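Local coordinates for putative polyphosphate kinase 2 family protein (Arthrobacter aurescens, PDB 3RHF), which is a polyphosphate kinase 2, transferring phosphate between inorganic polyphosphate and nucleotides, at the interface of chains A and B. Sequence-based numbering; all coordinates share one arbitrary frame. Chains: chain A/B, Putative polyphosphate kinase 2 family protein.

The interface of chains A and B. Residues chain A 201, 204, 207; chain B 272-275, 279.
A:His207, on the 3-10 helix 204-209, presents its imidazole to the C-terminal segment of chain B, and B:Ala275 and B:Val279 close on it. B:Val279 approaches at about a right angle: CG2 lies over the rim of one ring face, 4.1 Å from A:His207 CE1, while CG1 reaches the carbonyl oxygen of A:Leu201 at 3.6 Å. With CG1 anti to the backbone N (chi1 -174°), the branched valine can touch both groups at once. A:Pro204, from the ring's own chain, covers the rim of the opposite face with its CA. Rotation of the imidazole is fixed by NE2, which donates in the ring plane to A:Leu201 O, 2.6 Å away near the end of helix 190-202; that oxygen is met 32° out of its carbonyl plane. The small methyl of B:Ala275 packs against A:His207 CB at 4.0 Å.

The polar side is looser. B:Lys274, its long chain bent at three torsions, brings NZ to the ring edge for a weak hydrogen bond to A:His207 ND1 (3.0 Å). Histidine suits this place because one flat ring donates from NE2, accepts at ND1 and still offers faces for packing. Beyond it, contact is indirect: a water bridges A:Pro204 O and B:Pro273 O. Were A:His207 an alanine, A:Leu201 O and B:Lys274 NZ would probably be left without their ring partners, with a gap beside B:Val279. In this two-fold assembly the patch helps hold each C-terminal segment against the neighbouring subunit, plausibly supporting a dimer.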
loop_
_atom_site.group_PDB
_atom_site.type_symbol
_atom_site.label_atom_id
_atom_site.label_comp_id
_atom_site.label_asym_id
_atom_site.label_seq_id
_atom_site.Cartn_x
_atom_site.Cartn_y
_atom_site.Cartn_z
ATOM N N LEU A 201 -18.088 16.902 11.286
ATOM C CA LEU A 201 -19.233 17.727 10.892
ATOM C C LEU A 201 -18.832 19.192 10.593
ATOM O O LEU A 201 -19.355 19.792 9.672
ATOM C CB LEU A 201 -20.297 17.612 11.961
ATOM C CG LEU A 201 -20.787 16.181 12.141
ATOM C CD1 LEU A 201 -21.683 16.021 13.338
ATOM C CD2 LEU A 201 -21.493 15.737 10.870
ATOM N N PRO A 204 -16.105 20.499 5.974
ATOM C CA PRO A 204 -16.777 20.069 4.727
ATOM C C PRO A 204 -16.032 18.980 3.988
ATOM O O PRO A 204 -16.640 18.098 3.397
ATOM C CB PRO A 204 -16.793 21.338 3.847
ATOM C CG PRO A 204 -16.701 22.466 4.791
ATOM C CD PRO A 204 -15.956 21.969 6.037
ATOM N N HIS A 207 -17.340 15.663 5.643
ATOM C CA HIS A 207 -18.729 15.200 5.683
ATOM C C HIS A 207 -18.918 13.816 5.090
ATOM O O HIS A 207 -19.618 13.013 5.664
ATOM C CB HIS A 207 -19.626 16.189 4.977
ATOM C CG HIS A 207 -19.793 17.464 5.733
ATOM N ND1 HIS A 207 -20.141 18.653 5.131
ATOM C CD2 HIS A 207 -19.630 17.742 7.051
ATOM C CE1 HIS A 207 -20.176 19.610 6.042
ATOM N NE2 HIS A 207 -19.878 19.084 7.216
ATOM N N TRP B 272 -15.148 17.045 -2.853
ATOM C CA TRP B 272 -15.724 16.384 -1.698
ATOM C C TRP B 272 -17.237 16.338 -1.827
ATOM O O TRP B 272 -17.839 17.340 -2.181
ATOM C CB TRP B 272 -15.417 17.166 -0.457
ATOM C CG TRP B 272 -14.003 17.426 -0.234
ATOM C CD1 TRP B 272 -13.398 18.632 -0.225
ATOM C CD2 TRP B 272 -13.006 16.458 0.053
ATOM N NE1 TRP B 272 -12.065 18.487 0.048
ATOM C CE2 TRP B 272 -11.793 17.158 0.234
ATOM C CE3 TRP B 272 -13.014 15.068 0.178
ATOM C CZ2 TRP B 272 -10.586 16.511 0.545
ATOM C CZ3 TRP B 272 -11.827 14.425 0.459
ATOM C CH2 TRP B 272 -10.622 15.143 0.648
ATOM N N PRO B 273 -17.853 15.178 -1.578
ATOM C CA PRO B 273 -19.282 15.074 -1.588
ATOM C C PRO B 273 -19.955 15.930 -0.545
ATOM O O PRO B 273 -19.442 16.124 0.556
ATOM C CB PRO B 273 -19.521 13.616 -1.233
ATOM C CG PRO B 273 -18.381 12.966 -1.713
ATOM C CD PRO B 273 -17.251 13.854 -1.471
ATOM N N LYS B 274 -21.136 16.390 -0.906
ATOM C CA LYS B 274 -21.933 17.193 -0.020
ATOM C C LYS B 274 -22.751 16.247 0.839
ATOM O O LYS B 274 -23.209 15.210 0.370
ATOM C CB LYS B 274 -22.811 18.161 -0.837
ATOM C CG LYS B 274 -23.134 19.511 -0.137
ATOM C CD LYS B 274 -21.920 20.250 0.663
ATOM C CE LYS B 274 -22.353 20.756 2.120
ATOM N NZ LYS B 274 -21.266 20.502 3.108
ATOM N N ALA B 275 -22.884 16.591 2.118
ATOM C CA ALA B 275 -23.707 15.814 3.059
ATOM C C ALA B 275 -25.161 15.894 2.635
ATOM O O ALA B 275 -25.674 16.989 2.368
ATOM C CB ALA B 275 -23.562 16.364 4.469
ATOM N N VAL B 279 -26.577 18.951 8.654
ATOM C CA VAL B 279 -25.337 19.005 9.391
ATOM C C VAL B 279 -25.567 19.611 10.778
ATOM O O VAL B 279 -25.100 19.072 11.781
ATOM C CB VAL B 279 -24.263 19.798 8.633
ATOM C CG1 VAL B 279 -22.911 19.707 9.369
ATOM C CG2 VAL B 279 -24.135 19.274 7.196
HETATM O O HOH W 1 -17.258 15.828 2.428
#